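Local coordinates for protein DNA polymerase (Bacillus phage phi29, PDB 2PY5) that copies the viral genome by protein-primed, strand-displacing DNA synthesis with high processivity and proofreads the product with a 3'-5' exonuclease, at residues Leu177-Gln180 / Phe181-Leu185; Leu359-Asp362 / Phe363-Trp367; Thr368-Lys371 / Thr372-Gly376. The protein carries 2 engineered substitutions. One frame throughout, in Å; residues are numbered along the deposited sequence.

In the fold
All three contacts are local, made between neighbouring turns of a helix, and they follow one another along the chain without nesting or crossing. Interaction 1 comes first, closing the C-terminal end of helix 160-182 in the exonuclease region. Interactions 2 and 3 adjoin in sequence and divide helix 361-373 of the polymerization region between them: residues 359-367 lead into it and form its first turns, residues 368-376 its end and the exit toward helix 376-387. That last helix is the common neighbour, since side chains from all three contacts pack on it, and through interaction 1 the exonuclease region meets the polymerization region there. Helix 190-202 likewise touches interactions 1 and 2, whose centres lie about 20 Å apart.

Interaction 1: Leu177-Gln180 / Phe181-Leu185; sequences LLIQ and FKQGL
A Schellman motif ends helix 160-182 here, a local helix-end contact in the exonuclease region where it meets helix 376-387 of the polymerization region. Gly184 leaves the helix with positive phi (98°), and two backbone bonds close the turn: Gly184 N to Phe181 O at 2.9 Å, and Leu185 N to Gln180 O at 3.2 Å. Beyond the turn, Leu185 CB lies 3.7 Å from Gln180 CG, the two side chains crossing at about a right angle. The Gln180 chain runs on extended, its NE2 bonded to Lys125 O, and its flank touches Leu381 and Leu384, the latter probably involved in positioning the templating nucleotide. One turn earlier, Leu177 O sits 3.2 Å above the plane of the Phe181 ring, offset toward the rim, while it accepts Phe181 N. The aliphatic part of Lys182 passes obliquely over Leu178, with CE 3.8 Å from Leu178 CG. Gln183 bends back at chi2 (-37°), which brings its amide beside Ile179. There Ile179 O is gripped from opposite faces of its carbonyl plane, by Gln183 N at 3.2 Å and by Gln183 NE2 at 3.0 Å, the oxygen lying almost in the plane of the side-chain amide.

Interaction 2: Leu359-Asp362 / Phe363-Trp367; sequences LFKD and FIDKW. With EDO (1,2-ethanediol), chain N.
Asp365 OD2 is gripped twice: Lys361 NZ forms a salt bridge to it at 3.0 Å, and a water donates to it at 2.7 Å. Asp365 OD2 receives the ammonium group on its syn lone pair, on the side of the other carboxylate oxygen. The Lys361 chain is extended until its last torsion, where a bend (chi4 56°) turns the ammonium group in toward the aspartate; on the way CG passes 3.4 Å from the same Asp365 OD2. The water also donates to Asp362 OD1 and so bridges the two carboxylates, probably easing their mutual repulsion. On the other oxygen, Asp365 OD1 takes Tyr259 OH and the O1 of an ethanediol, probably left from crystallisation. Tyr259 OH bonds Lys361 NZ too, so the i to i+4 pair is tied to helix 253-260. This is the first turn of helix 361-373, where Ile364 N bonds to Phe360 O at 2.9 Å; a second water links Leu359 O to Phe363 N. On the apolar flank Ile364 CD1 rests 3.7 Å from Phe360 CB, and both side chains pack on Met258. Ile364 takes part in binding DNA and dNTP. Asp362 O accepts Lys366 N at 3.0 Å; Lys366 helps stabilise the incoming nucleotide.

Interaction 3: Thr368-Lys371 / Thr372-Gly376; sequences TYIK and TTSEG
Hydroxyl-to-carbonyl bonds of the i to i+4 kind mark this end of helix 361-373, where three successive residues, Thr372, Thr373 and Ser374, each turn a side-chain oxygen back onto the previous turn. Thr372 OG1 donates to Thr368 O at 3.1 Å from above the carbonyl plane, alongside the backbone bond from Thr372 N. Thr373 OG1 lies between its own backbone N and carbonyl carbon (chi1 58°), and from there reaches Tyr369 O at 2.8 Å. Thr373 N approaches that oxygen from the opposite face at 3.0 Å, and makes only a weak bond to Ile370 O. Apolar contact follows from the same threonine torsion: Thr373 CG2 is carried over the face of the Tyr369 ring, a CH-pi contact 3.9 Å from the centroid and 19° off the normal. On the side facing helix 376-387, Ile370 packs on Ile378 and Ala382, and Lys371, which interacts with the phosphates of an incoming nucleotide when one is bound, also lies against Ala382. Ser374 is the first residue to leave helical angles, and its CB points back at the preceding turn. Its hydroxyl donates to Ile370 O, with Ser374 OG 2.6 Å from that oxygen and 3.6 Å from Ile370 CG2.

Interaction 1: Leu177-Gln180 / Phe181-Leu185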
ATOM      1  N   LEU F 177       7.092   9.032 -14.801  1.00 29.64           N
ATOM      2  CA  LEU F 177       5.916   9.903 -14.770  1.00 28.14           C
ATOM      3  C   LEU F 177       5.458  10.297 -16.167  1.00 26.86           C
ATOM      4  O   LEU F 177       4.261  10.336 -16.432  1.00 28.31           O
ATOM      5  CB  LEU F 177       6.163  11.155 -13.954  1.00 27.50           C
ATOM      6  CG  LEU F 177       6.246  10.952 -12.454  1.00 26.97           C
ATOM      7  CD1 LEU F 177       6.650  12.248 -11.799  1.00 30.37           C
ATOM      8  CD2 LEU F 177       4.892  10.474 -11.906  1.00 29.13           C
ATOM      9  N   LEU F 178       6.398  10.569 -17.065  1.00 27.85           N
ATOM     10  CA  LEU F 178       6.006  10.931 -18.427  1.00 28.32           C
ATOM     11  C   LEU F 178       5.237   9.787 -19.115  1.00 27.40           C
ATOM     12  O   LEU F 178       4.199  10.011 -19.762  1.00 26.97           O
ATOM     13  CB  LEU F 178       7.221  11.363 -19.255  1.00 28.79           C
ATOM     14  CG  LEU F 178       6.864  11.878 -20.653  1.00 28.46           C
ATOM     15  CD1 LEU F 178       5.924  13.054 -20.561  1.00 30.64           C
ATOM     16  CD2 LEU F 178       8.111  12.240 -21.409  1.00 30.70           C
ATOM     17  N   ILE F 179       5.729   8.552 -18.982  1.00 27.51           N
ATOM     18  CA  ILE F 179       5.027   7.399 -19.519  1.00 27.22           C
ATOM     19  C   ILE F 179       3.613   7.295 -18.926  1.00 24.97           C
ATOM     20  O   ILE F 179       2.660   7.085 -19.656  1.00 26.74           O
ATOM     21  CB  ILE F 179       5.815   6.084 -19.280  1.00 28.74           C
ATOM     22  CG1 ILE F 179       7.128   6.090 -20.079  1.00 29.18           C
ATOM     23  CG2 ILE F 179       4.997   4.892 -19.663  1.00 30.24           C
ATOM     24  CD1 ILE F 179       8.182   5.139 -19.515  1.00 31.24           C
ATOM     25  N   GLN F 180       3.498   7.450 -17.610  1.00 25.70           N
ATOM     26  CA  GLN F 180       2.200   7.416 -16.926  1.00 25.94           C
ATOM     27  C   GLN F 180       1.240   8.496 -17.465  1.00 25.14           C
ATOM     28  O   GLN F 180       0.110   8.203 -17.834  1.00 27.60           O
ATOM     29  CB  GLN F 180       2.430   7.566 -15.440  1.00 28.25           C
ATOM     30  CG  GLN F 180       1.219   7.282 -14.573  1.00 26.04           C
ATOM     31  CD  GLN F 180       1.597   7.218 -13.130  1.00 28.12           C
ATOM     32  OE1 GLN F 180       2.500   7.913 -12.688  1.00 29.28           O
ATOM     33  NE2 GLN F 180       0.908   6.370 -12.384  1.00 29.04           N
ATOM     34  N   PHE F 181       1.727   9.721 -17.552  1.00 27.90           N
ATOM     35  CA  PHE F 181       0.915  10.835 -18.047  1.00 29.94           C
ATOM     36  C   PHE F 181       0.506  10.619 -19.496  1.00 28.40           C
ATOM     37  O   PHE F 181      -0.649  10.883 -19.880  1.00 30.91           O
ATOM     38  CB  PHE F 181       1.673  12.169 -17.913  1.00 30.11           C
ATOM     39  CG  PHE F 181       1.979  12.587 -16.491  1.00 33.47           C
ATOM     40  CD1 PHE F 181       1.255  12.106 -15.408  1.00 35.55           C
ATOM     41  CD2 PHE F 181       3.007  13.487 -16.244  1.00 35.13           C
ATOM     42  CE1 PHE F 181       1.558  12.517 -14.108  1.00 35.28           C
ATOM     43  CE2 PHE F 181       3.303  13.897 -14.946  1.00 36.33           C
ATOM     44  CZ  PHE F 181       2.575  13.413 -13.890  1.00 35.62           C
ATOM     45  N   LYS F 182       1.410  10.082 -20.320  1.00 28.57           N
ATOM     46  CA  LYS F 182       1.074   9.807 -21.722  1.00 28.65           C
ATOM     47  C   LYS F 182      -0.027   8.750 -21.896  1.00 27.00           C
ATOM     48  O   LYS F 182      -0.718   8.723 -22.913  1.00 29.66           O
ATOM     49  CB  LYS F 182       2.320   9.395 -22.515  1.00 30.50           C
ATOM     50  CG  LYS F 182       3.250  10.546 -22.837  1.00 32.51           C
ATOM     51  CD  LYS F 182       4.496  10.046 -23.564  1.00 36.53           C
ATOM     52  CE  LYS F 182       5.346  11.190 -24.107  1.00 41.72           C
ATOM     53  NZ  LYS F 182       6.584  10.690 -24.796  1.00 42.12           N
ATOM     54  N   GLN F 183      -0.186   7.874 -20.901  1.00 24.75           N
ATOM     55  CA  GLN F 183      -1.249   6.887 -20.888  1.00 27.00           C
ATOM     56  C   GLN F 183      -2.586   7.508 -20.473  1.00 25.82           C
ATOM     57  O   GLN F 183      -3.611   6.843 -20.565  1.00 28.05           O
ATOM     58  CB  GLN F 183      -0.943   5.750 -19.900  1.00 30.16           C
ATOM     59  CG  GLN F 183       0.341   4.995 -20.114  1.00 32.64           C
ATOM     60  CD  GLN F 183       0.670   4.789 -21.546  1.00 32.94           C
ATOM     61  OE1 GLN F 183      -0.022   4.044 -22.244  1.00 28.82           O
ATOM     62  NE2 GLN F 183       1.751   5.450 -22.020  1.00 33.84           N
ATOM     63  N   GLY F 184      -2.557   8.749 -20.000  1.00 27.03           N
ATOM     64  CA  GLY F 184      -3.778   9.430 -19.561  1.00 28.64           C
ATOM     65  C   GLY F 184      -3.960   9.358 -18.060  1.00 28.22           C
ATOM     66  O   GLY F 184      -4.977   9.802 -17.533  1.00 31.19           O
ATOM     67  N   LEU F 185      -2.964   8.807 -17.383  1.00 28.10           N
ATOM     68  CA  LEU F 185      -3.040   8.566 -15.947  1.00 27.65           C
ATOM     69  C   LEU F 185      -2.415   9.747 -15.221  1.00 28.12           C
ATOM     70  O   LEU F 185      -1.278   9.686 -14.749  1.00 28.29           O
ATOM     71  CB  LEU F 185      -2.339   7.240 -15.600  1.00 28.87           C
ATOM     72  CG  LEU F 185      -3.061   5.895 -15.822  1.00 34.20           C
ATOM     73  CD1 LEU F 185      -4.293   5.948 -16.715  1.00 32.71           C
ATOM     74  CD2 LEU F 185      -2.089   4.824 -16.293  1.00 32.38           C
TER

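Interaction 2: Leu359-Asp362 / Phe363-Trp367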
ATOM      1  N   LEU F 359     -20.114  -5.984 -12.300  1.00 29.23           N
ATOM      2  CA  LEU F 359     -19.927  -4.526 -12.326  1.00 28.56           C
ATOM      3  C   LEU F 359     -18.541  -4.120 -12.815  1.00 32.60           C
ATOM      4  O   LEU F 359     -18.382  -3.023 -13.347  1.00 34.26           O
ATOM      5  CB  LEU F 359     -20.210  -3.892 -10.954  1.00 30.79           C
ATOM      6  CG  LEU F 359     -21.686  -3.811 -10.578  1.00 34.26           C
ATOM      7  CD1 LEU F 359     -21.847  -3.611  -9.076  1.00 33.67           C
ATOM      8  CD2 LEU F 359     -22.372  -2.689 -11.340  1.00 36.65           C
ATOM      9  N   PHE F 360     -17.547  -5.004 -12.644  1.00 29.84           N
ATOM     10  CA  PHE F 360     -16.160  -4.702 -12.997  1.00 30.58           C
ATOM     11  C   PHE F 360     -15.650  -5.400 -14.248  1.00 31.06           C
ATOM     12  O   PHE F 360     -14.473  -5.251 -14.590  1.00 30.88           O
ATOM     13  CB  PHE F 360     -15.238  -5.045 -11.819  1.00 31.21           C
ATOM     14  CG  PHE F 360     -15.567  -4.301 -10.575  1.00 30.40           C
ATOM     15  CD1 PHE F 360     -16.373  -4.863  -9.599  1.00 30.51           C
ATOM     16  CD2 PHE F 360     -15.110  -3.016 -10.402  1.00 31.60           C
ATOM     17  CE1 PHE F 360     -16.655  -4.161  -8.460  1.00 33.12           C
ATOM     18  CE2 PHE F 360     -15.423  -2.300  -9.262  1.00 32.31           C
ATOM     19  CZ  PHE F 360     -16.192  -2.884  -8.297  1.00 32.59           C
ATOM     20  N   LYS F 361     -16.525  -6.124 -14.946  1.00 30.03           N
ATOM     21  CA  LYS F 361     -16.108  -6.956 -16.069  1.00 30.07           C
ATOM     22  C   LYS F 361     -15.354  -6.152 -17.129  1.00 31.42           C
ATOM     23  O   LYS F 361     -14.244  -6.507 -17.515  1.00 31.43           O
ATOM     24  CB  LYS F 361     -17.301  -7.615 -16.730  1.00 32.07           C
ATOM     25  CG  LYS F 361     -16.899  -8.508 -17.874  1.00 33.69           C
ATOM     26  CD  LYS F 361     -18.057  -9.331 -18.358  1.00 35.16           C
ATOM     27  CE  LYS F 361     -17.833  -9.821 -19.762  1.00 38.28           C
ATOM     28  NZ  LYS F 361     -16.563 -10.585 -19.918  1.00 40.64           N
ATOM     29  N   ASP F 362     -15.968  -5.074 -17.613  1.00 31.43           N
ATOM     30  CA  ASP F 362     -15.381  -4.337 -18.732  1.00 30.20           C
ATOM     31  C   ASP F 362     -14.064  -3.662 -18.347  1.00 30.64           C
ATOM     32  O   ASP F 362     -13.142  -3.606 -19.151  1.00 32.35           O
ATOM     33  CB  ASP F 362     -16.369  -3.311 -19.303  1.00 32.45           C
ATOM     34  CG  ASP F 362     -17.560  -3.957 -20.011  1.00 37.31           C
ATOM     35  OD1 ASP F 362     -17.493  -5.151 -20.391  1.00 36.73           O
ATOM     36  OD2 ASP F 362     -18.569  -3.241 -20.214  1.00 39.32           O
ATOM     37  N   PHE F 363     -13.977  -3.153 -17.126  1.00 30.50           N
ATOM     38  CA  PHE F 363     -12.744  -2.494 -16.648  1.00 30.53           C
ATOM     39  C   PHE F 363     -11.622  -3.504 -16.537  1.00 31.36           C
ATOM     40  O   PHE F 363     -10.496  -3.275 -16.979  1.00 31.02           O
ATOM     41  CB  PHE F 363     -12.992  -1.855 -15.273  1.00 33.32           C
ATOM     42  CG  PHE F 363     -11.769  -1.206 -14.664  1.00 33.41           C
ATOM     43  CD1 PHE F 363     -11.403   0.082 -15.027  1.00 34.82           C
ATOM     44  CD2 PHE F 363     -10.981  -1.882 -13.728  1.00 32.28           C
ATOM     45  CE1 PHE F 363     -10.265   0.692 -14.474  1.00 33.77           C
ATOM     46  CE2 PHE F 363      -9.845  -1.269 -13.177  1.00 34.91           C
ATOM     47  CZ  PHE F 363      -9.511   0.020 -13.535  1.00 33.25           C
ATOM     48  N   ILE F 364     -11.931  -4.637 -15.934  1.00 30.70           N
ATOM     49  CA  ILE F 364     -10.913  -5.659 -15.745  1.00 30.56           C
ATOM     50  C   ILE F 364     -10.502  -6.270 -17.083  1.00 30.96           C
ATOM     51  O   ILE F 364      -9.325  -6.502 -17.324  1.00 31.33           O
ATOM     52  CB  ILE F 364     -11.368  -6.730 -14.723  1.00 30.50           C
ATOM     53  CG1 ILE F 364     -11.463  -6.090 -13.332  1.00 31.65           C
ATOM     54  CG2 ILE F 364     -10.411  -7.934 -14.723  1.00 30.07           C
ATOM     55  CD1 ILE F 364     -12.079  -6.959 -12.262  1.00 32.64           C
ATOM     56  N   ASP F 365     -11.463  -6.528 -17.970  1.00 30.41           N
ATOM     57  CA  ASP F 365     -11.133  -7.026 -19.312  1.00 30.51           C
ATOM     58  C   ASP F 365     -10.179  -6.072 -20.040  1.00 30.97           C
ATOM     59  O   ASP F 365      -9.211  -6.521 -20.651  1.00 31.38           O
ATOM     60  CB  ASP F 365     -12.407  -7.215 -20.136  1.00 31.51           C
ATOM     61  CG  ASP F 365     -13.217  -8.459 -19.731  1.00 32.87           C
ATOM     62  OD1 ASP F 365     -12.708  -9.306 -18.957  1.00 31.40           O
ATOM     63  OD2 ASP F 365     -14.364  -8.602 -20.212  1.00 32.33           O
ATOM     64  N   LYS F 366     -10.454  -4.768 -19.962  1.00 32.73           N
ATOM     65  CA  LYS F 366      -9.646  -3.748 -20.663  1.00 31.12           C
ATOM     66  C   LYS F 366      -8.213  -3.769 -20.185  1.00 33.22           C
ATOM     67  O   LYS F 366      -7.282  -3.879 -20.981  1.00 33.02           O
ATOM     68  CB  LYS F 366     -10.226  -2.343 -20.467  1.00 32.68           C
ATOM     69  CG  LYS F 366      -9.341  -1.196 -21.030  1.00 34.19           C
ATOM     70  CD  LYS F 366      -9.842   0.176 -20.600  1.00 38.29           C
ATOM     71  CE  LYS F 366      -8.790   1.270 -20.785  1.00 39.80           C
ATOM     72  NZ  LYS F 366      -8.702   1.726 -22.181  1.00 43.62           N
ATOM     73  N   TRP F 367      -8.034  -3.662 -18.874  1.00 30.86           N
ATOM     74  CA  TRP F 367      -6.691  -3.514 -18.330  1.00 29.84           C
ATOM     75  C   TRP F 367      -5.934  -4.842 -18.288  1.00 30.94           C
ATOM     76  O   TRP F 367      -4.713  -4.856 -18.394  1.00 32.47           O
ATOM     77  CB  TRP F 367      -6.741  -2.784 -16.976  1.00 31.41           C
ATOM     78  CG  TRP F 367      -7.050  -1.361 -17.193  1.00 31.96           C
ATOM     79  CD1 TRP F 367      -8.243  -0.725 -17.001  1.00 31.83           C
ATOM     80  CD2 TRP F 367      -6.155  -0.382 -17.714  1.00 32.22           C
ATOM     81  NE1 TRP F 367      -8.131   0.602 -17.331  1.00 33.84           N
ATOM     82  CE2 TRP F 367      -6.861   0.839 -17.784  1.00 33.52           C
ATOM     83  CE3 TRP F 367      -4.816  -0.414 -18.121  1.00 32.88           C
ATOM     84  CZ2 TRP F 367      -6.273   2.018 -18.263  1.00 33.18           C
ATOM     85  CZ3 TRP F 367      -4.227   0.753 -18.579  1.00 32.28           C
ATOM     86  CH2 TRP F 367      -4.958   1.957 -18.651  1.00 31.83           C
TER
HETATM   87  C1  EDO N8012     -10.023 -10.469 -17.468  1.00 45.11           C
HETATM   88  O1  EDO N8012     -10.141 -10.486 -18.888  1.00 44.50           O
HETATM   89  C2  EDO N8012     -10.707 -11.697 -16.897  1.00 45.30           C
HETATM   90  O2  EDO N8012      -9.836 -12.828 -16.976  1.00 48.24           O
HETATM   91  O   HOH W   1     -16.479  -2.478 -15.593  1.00 23.74           O
HETATM   92  O   HOH W   2     -15.578  -6.666 -21.724  1.00 33.36           O

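Interaction 3: Thr368-Lys371 / Thr372-Gly376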
ATOM      1  N   THR F 368      -6.650  -5.956 -18.159  1.00 31.80           N
ATOM      2  CA  THR F 368      -6.023  -7.270 -18.284  1.00 31.18           C
ATOM      3  C   THR F 368      -5.489  -7.470 -19.715  1.00 31.14           C
ATOM      4  O   THR F 368      -4.368  -7.946 -19.900  1.00 31.52           O
ATOM      5  CB  THR F 368      -6.982  -8.405 -17.872  1.00 30.48           C
ATOM      6  OG1 THR F 368      -7.406  -8.199 -16.520  1.00 31.98           O
ATOM      7  CG2 THR F 368      -6.301  -9.753 -17.960  1.00 31.62           C
ATOM      8  N   TYR F 369      -6.252  -7.061 -20.729  1.00 31.44           N
ATOM      9  CA  TYR F 369      -5.748  -7.157 -22.101  1.00 30.84           C
ATOM     10  C   TYR F 369      -4.463  -6.360 -22.289  1.00 32.04           C
ATOM     11  O   TYR F 369      -3.489  -6.851 -22.865  1.00 32.14           O
ATOM     12  CB  TYR F 369      -6.796  -6.666 -23.099  1.00 32.32           C
ATOM     13  CG  TYR F 369      -6.343  -6.824 -24.523  1.00 30.90           C
ATOM     14  CD1 TYR F 369      -6.386  -8.063 -25.142  1.00 32.73           C
ATOM     15  CD2 TYR F 369      -5.849  -5.744 -25.245  1.00 32.76           C
ATOM     16  CE1 TYR F 369      -5.967  -8.224 -26.454  1.00 32.59           C
ATOM     17  CE2 TYR F 369      -5.415  -5.895 -26.557  1.00 32.87           C
ATOM     18  CZ  TYR F 369      -5.482  -7.143 -27.157  1.00 33.19           C
ATOM     19  OH  TYR F 369      -5.065  -7.335 -28.457  1.00 34.42           O
ATOM     20  N   ILE F 370      -4.461  -5.123 -21.797  1.00 31.96           N
ATOM     21  CA  ILE F 370      -3.272  -4.272 -21.888  1.00 31.14           C
ATOM     22  C   ILE F 370      -2.094  -4.929 -21.150  1.00 30.95           C
ATOM     23  O   ILE F 370      -0.981  -4.996 -21.677  1.00 31.39           O
ATOM     24  CB  ILE F 370      -3.550  -2.845 -21.389  1.00 31.68           C
ATOM     25  CG1 ILE F 370      -4.512  -2.136 -22.352  1.00 32.40           C
ATOM     26  CG2 ILE F 370      -2.240  -2.070 -21.252  1.00 31.56           C
ATOM     27  CD1 ILE F 370      -5.097  -0.847 -21.811  1.00 32.87           C
ATOM     28  N   LYS F 371      -2.352  -5.452 -19.955  1.00 31.63           N
ATOM     29  CA  LYS F 371      -1.309  -6.153 -19.181  1.00 31.77           C
ATOM     30  C   LYS F 371      -0.700  -7.296 -19.985  1.00 33.68           C
ATOM     31  O   LYS F 371       0.524  -7.425 -20.096  1.00 33.80           O
ATOM     32  CB  LYS F 371      -1.896  -6.704 -17.880  1.00 33.26           C
ATOM     33  CG  LYS F 371      -0.896  -7.419 -16.983  1.00 32.90           C
ATOM     34  CD  LYS F 371      -1.625  -8.063 -15.809  1.00 36.28           C
ATOM     35  CE  LYS F 371      -0.807  -9.147 -15.123  1.00 40.64           C
ATOM     36  NZ  LYS F 371      -1.699 -10.051 -14.323  1.00 42.36           N
ATOM     37  N   THR F 372      -1.573  -8.118 -20.555  1.00 33.50           N
ATOM     38  CA  THR F 372      -1.177  -9.331 -21.255  1.00 33.68           C
ATOM     39  C   THR F 372      -0.423  -9.032 -22.555  1.00 32.82           C
ATOM     40  O   THR F 372       0.433  -9.818 -22.966  1.00 37.68           O
ATOM     41  CB  THR F 372      -2.432 -10.232 -21.551  1.00 34.63           C
ATOM     42  OG1 THR F 372      -3.022 -10.666 -20.314  1.00 38.84           O
ATOM     43  CG2 THR F 372      -2.052 -11.462 -22.379  1.00 41.79           C
ATOM     44  N   THR F 373      -0.740  -7.911 -23.202  1.00 32.65           N
ATOM     45  CA  THR F 373      -0.158  -7.594 -24.520  1.00 32.55           C
ATOM     46  C   THR F 373       0.985  -6.572 -24.486  1.00 33.46           C
ATOM     47  O   THR F 373       1.568  -6.254 -25.523  1.00 35.17           O
ATOM     48  CB  THR F 373      -1.236  -7.107 -25.512  1.00 32.71           C
ATOM     49  OG1 THR F 373      -1.911  -5.961 -24.991  1.00 33.18           O
ATOM     50  CG2 THR F 373      -2.237  -8.216 -25.786  1.00 34.77           C
ATOM     51  N   SER F 374       1.337  -6.103 -23.296  1.00 33.19           N
ATOM     52  CA  SER F 374       2.341  -5.060 -23.144  1.00 33.85           C
ATOM     53  C   SER F 374       3.518  -5.558 -22.320  1.00 35.04           C
ATOM     54  O   SER F 374       3.461  -6.624 -21.714  1.00 33.56           O
ATOM     55  CB  SER F 374       1.722  -3.839 -22.474  1.00 36.28           C
ATOM     56  OG  SER F 374       0.545  -3.440 -23.156  1.00 39.49           O
ATOM     57  N   GLU F 375       4.587  -4.773 -22.308  1.00 35.52           N
ATOM     58  CA  GLU F 375       5.774  -5.102 -21.531  1.00 34.66           C
ATOM     59  C   GLU F 375       6.249  -3.878 -20.793  1.00 34.66           C
ATOM     60  O   GLU F 375       5.763  -2.770 -21.028  1.00 38.02           O
ATOM     61  CB  GLU F 375       6.884  -5.637 -22.440  1.00 38.25           C
ATOM     62  CG  GLU F 375       6.670  -7.069 -22.878  1.00 40.23           C
ATOM     63  N   GLY F 376       7.179  -4.096 -19.871  1.00 32.71           N
ATOM     64  CA  GLY F 376       7.805  -3.018 -19.114  1.00 29.63           C
ATOM     65  C   GLY F 376       6.839  -2.026 -18.509  1.00 29.95           C
ATOM     66  O   GLY F 376       5.888  -2.406 -17.828  1.00 31.72           O
TER